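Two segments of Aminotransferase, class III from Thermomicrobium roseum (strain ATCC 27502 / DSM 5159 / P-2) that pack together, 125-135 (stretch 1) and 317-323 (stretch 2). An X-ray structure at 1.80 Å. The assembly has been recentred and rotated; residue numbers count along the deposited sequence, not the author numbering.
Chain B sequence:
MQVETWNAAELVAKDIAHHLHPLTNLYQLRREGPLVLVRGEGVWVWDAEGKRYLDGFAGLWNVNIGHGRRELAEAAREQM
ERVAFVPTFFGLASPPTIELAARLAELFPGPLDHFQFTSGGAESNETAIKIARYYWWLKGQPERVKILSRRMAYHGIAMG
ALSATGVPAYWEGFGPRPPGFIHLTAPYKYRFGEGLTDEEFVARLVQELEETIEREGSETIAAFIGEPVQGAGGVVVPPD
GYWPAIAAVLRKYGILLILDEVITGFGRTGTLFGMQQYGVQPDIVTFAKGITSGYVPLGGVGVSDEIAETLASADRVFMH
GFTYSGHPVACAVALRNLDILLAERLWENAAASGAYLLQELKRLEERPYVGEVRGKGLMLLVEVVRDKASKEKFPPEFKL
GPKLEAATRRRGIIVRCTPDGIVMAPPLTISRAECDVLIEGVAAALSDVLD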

# COMPACT_ATOMS: atom_id res chain seq x y z
N ASN B 125 7.00 -5.57 2.52
CA ASN B 125 7.55 -6.89 2.19
C ASN B 125 7.81 -7.02 0.69
O ASN B 125 8.81 -7.62 0.29
N GLU B 126 6.92 -6.48 -0.14
CA GLU B 126 7.18 -6.47 -1.58
C GLU B 126 8.45 -5.68 -1.90
O GLU B 126 9.28 -6.12 -2.71
N THR B 127 8.61 -4.53 -1.25
CA THR B 127 9.81 -3.73 -1.46
C THR B 127 11.06 -4.50 -1.04
O THR B 127 12.07 -4.47 -1.74
N ALA B 128 11.00 -5.20 0.09
CA ALA B 128 12.15 -5.96 0.57
C ALA B 128 12.51 -7.09 -0.39
O ALA B 128 13.69 -7.32 -0.68
N ILE B 129 11.50 -7.82 -0.88
CA ILE B 129 11.76 -8.92 -1.81
C ILE B 129 12.39 -8.39 -3.09
O ILE B 129 13.38 -8.93 -3.60
N LYS B 130 11.81 -7.30 -3.63
CA LYS B 130 12.36 -6.71 -4.85
C LYS B 130 13.77 -6.19 -4.62
O LYS B 130 14.63 -6.30 -5.50
N ILE B 131 14.04 -5.62 -3.44
CA ILE B 131 15.37 -5.11 -3.14
C ILE B 131 16.38 -6.25 -3.07
O ILE B 131 17.50 -6.12 -3.56
N ALA B 132 16.00 -7.37 -2.46
CA ALA B 132 16.92 -8.51 -2.39
C ALA B 132 17.24 -9.03 -3.79
O ALA B 132 18.41 -9.26 -4.13
N ARG B 133 16.21 -9.21 -4.61
CA ARG B 133 16.44 -9.71 -5.97
C ARG B 133 17.27 -8.72 -6.79
O ARG B 133 18.18 -9.13 -7.52
N TYR B 134 16.97 -7.43 -6.67
CA TYR B 134 17.73 -6.40 -7.38
C TYR B 134 19.17 -6.34 -6.89
O TYR B 134 20.09 -6.08 -7.67
N TYR B 135 19.39 -6.56 -5.59
CA TYR B 135 20.73 -6.59 -5.03
C TYR B 135 21.55 -7.71 -5.66
O TYR B 135 22.69 -7.50 -6.09
N VAL B 317 18.52 4.91 -12.51
CA VAL B 317 17.37 5.18 -11.66
C VAL B 317 16.89 3.88 -11.03
O VAL B 317 16.79 2.84 -11.70
N PHE B 318 16.61 3.92 -9.73
CA PHE B 318 16.04 2.78 -9.03
C PHE B 318 14.55 2.73 -9.36
O PHE B 318 13.77 3.52 -8.83
N MET B 319 14.16 1.79 -10.22
CA MET B 319 12.81 1.77 -10.79
C MET B 319 11.85 1.01 -9.87
O MET B 319 11.25 -0.00 -10.24
N HIS B 320 11.70 1.53 -8.65
CA HIS B 320 10.73 0.97 -7.71
C HIS B 320 10.28 2.06 -6.76
O HIS B 320 11.09 2.88 -6.31
N GLY B 321 8.99 2.08 -6.45
CA GLY B 321 8.46 3.00 -5.47
C GLY B 321 6.95 3.10 -5.44
O GLY B 321 6.30 3.06 -6.49
N PHE B 322 6.39 3.27 -4.25
CA PHE B 322 4.97 3.51 -4.09
C PHE B 322 4.74 5.01 -3.93
O PHE B 322 5.58 5.72 -3.38
N THR B 323 3.59 5.47 -4.43
CA THR B 323 3.35 6.91 -4.55
C THR B 323 3.53 7.63 -3.22
O THR B 323 4.14 8.71 -3.16

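Stretch 1 is a length of helix, and stretch 2 is an irregular segment that runs past one side of it. The side chains of Glu126, Thr127, Lys130, Ile131 and Tyr134 make the helical side of the contact. They fall at 126/127, 130/131 and 134, a repeat of three to four residues, about one helical turn, which keeps them on one side of the helix. Ala128 points away, and Ile129, Ala132 and Arg133 are out of reach. From stretch 2, Phe318, His320 and Phe322 reach the helix.

The polar contacts centre on His320. Its CA-to-CB bond points toward the helix, and chi1 is t (168°). Both ring nitrogens are used. NE2 of His320 donates a hydrogen bond to OG1 of Thr127 at 2.9 Å. ND1 of His320 accepts one from NZ of Lys130, also at 2.9 Å. Both partners lie at the ring edge, near its plane, as nitrogen hydrogen bonds require. Accepting at ND1 and donating at NE2 fits a neutral imidazole. Thr127 is m. Lys130 also points toward stretch 2, with chi1 to chi4 m, t, p and t.

One water extends this network. NZ of Lys130 donates to the water O at 2.8 Å. The water in turn donates to the backbone O of Met319, 2.6 Å from the water O. The Met319 side chain itself leads away.

The apolar contacts lie at the Phe318 end. Phe318 (t) starts sideways, but its ring comes nearer the helix. Its CE1 lies 3.4 Å from CD2 of Tyr134, which is t and points toward stretch 2. The two rings meet obliquely, with centroids 5.3 Å apart and planes at 33°. CZ of Phe318 packs 4.0 Å from CG1 of Ile131 (m, t). At the other end, Phe322 (m) packs by van der Waals contact through its ring edge: CE2 of Phe322 is 3.4 Å from OG1 of Thr127, and CZ of Phe322 is 4.4 Å from CG of Glu126 (chi1 t).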

# COMPACT_ATOMS: atom_id res chain seq x y z
CB ASN B 125 6.61 -7.98 2.70
CG ASN B 125 6.72 -8.18 4.20
OD1 ASN B 125 7.77 -7.94 4.79
ND2 ASN B 125 5.63 -8.60 4.82
CB GLU B 126 5.99 -5.89 -2.34
CG GLU B 126 6.26 -5.59 -3.81
CD GLU B 126 6.23 -6.83 -4.68
OE1 GLU B 126 6.37 -6.69 -5.91
OE2 GLU B 126 6.05 -7.94 -4.14
CB THR B 127 9.71 -2.42 -0.68
OG1 THR B 127 8.58 -1.67 -1.15
CG2 THR B 127 10.97 -1.59 -0.85
CB ALA B 128 11.89 -6.50 1.97
CB ILE B 129 10.46 -9.69 -2.09
CG1 ILE B 129 10.01 -10.46 -0.85
CG2 ILE B 129 10.63 -10.63 -3.27
CD1 ILE B 129 8.61 -11.02 -0.94
CB LYS B 130 11.44 -5.60 -5.35
CG LYS B 130 10.07 -6.10 -5.79
CD LYS B 130 9.20 -4.97 -6.32
CE LYS B 130 9.68 -4.51 -7.69
NZ LYS B 130 8.94 -3.30 -8.16
CB ILE B 131 15.35 -4.29 -1.84
CG1 ILE B 131 14.77 -2.90 -2.10
CG2 ILE B 131 16.75 -4.16 -1.26
CD1 ILE B 131 14.68 -2.04 -0.86
CB ALA B 132 16.31 -9.62 -1.53
CB ARG B 133 15.10 -10.02 -6.64
CG ARG B 133 14.40 -11.22 -6.03
CD ARG B 133 12.97 -11.38 -6.52
NE ARG B 133 12.49 -12.74 -6.29
CZ ARG B 133 11.22 -13.11 -6.41
NH1 ARG B 133 10.29 -12.23 -6.76
NH2 ARG B 133 10.87 -14.37 -6.17
CB TYR B 134 17.04 -5.05 -7.19
CG TYR B 134 17.68 -3.89 -7.90
CD1 TYR B 134 17.92 -3.92 -9.27
CD2 TYR B 134 18.04 -2.74 -7.20
CE1 TYR B 134 18.51 -2.85 -9.91
CE2 TYR B 134 18.62 -1.66 -7.84
CZ TYR B 134 18.85 -1.72 -9.19
OH TYR B 134 19.44 -0.65 -9.83
CB TYR B 135 20.65 -6.75 -3.51
CG TYR B 135 21.95 -7.14 -2.83
CD1 TYR B 135 22.83 -6.17 -2.37
CD2 TYR B 135 22.27 -8.47 -2.61
CE1 TYR B 135 24.01 -6.52 -1.74
CE2 TYR B 135 23.45 -8.83 -1.97
CZ TYR B 135 24.31 -7.85 -1.54
OH TYR B 135 25.48 -8.20 -0.91
CB VAL B 317 16.24 5.84 -12.47
CG1 VAL B 317 15.00 6.04 -11.61
CG2 VAL B 317 16.71 7.17 -13.05
CB PHE B 318 16.29 2.90 -7.53
CG PHE B 318 15.74 1.75 -6.72
CD1 PHE B 318 16.02 0.44 -7.08
CD2 PHE B 318 14.97 1.99 -5.60
CE1 PHE B 318 15.53 -0.61 -6.33
CE2 PHE B 318 14.47 0.93 -4.85
CZ PHE B 318 14.75 -0.37 -5.22
CB MET B 319 12.84 1.16 -12.19
CG MET B 319 13.66 1.96 -13.19
SD MET B 319 13.02 3.63 -13.45
CE MET B 319 11.45 3.29 -14.23
CB HIS B 320 11.33 -0.20 -6.92
CG HIS B 320 10.50 -0.62 -5.75
ND1 HIS B 320 9.48 -1.55 -5.85
CD2 HIS B 320 10.52 -0.23 -4.45
CE1 HIS B 320 8.92 -1.72 -4.67
NE2 HIS B 320 9.54 -0.93 -3.80
CB PHE B 322 4.41 2.75 -2.88
CG PHE B 322 4.50 1.25 -3.01
CD1 PHE B 322 3.49 0.54 -3.64
CD2 PHE B 322 5.59 0.56 -2.51
CE1 PHE B 322 3.57 -0.84 -3.76
CE2 PHE B 322 5.67 -0.82 -2.63
CZ PHE B 322 4.66 -1.52 -3.25
CB THR B 323 1.95 7.16 -5.11
OG1 THR B 323 1.89 6.73 -6.47
CG2 THR B 323 1.58 8.63 -5.02
O HOH W 1 9.44 -1.90 -10.53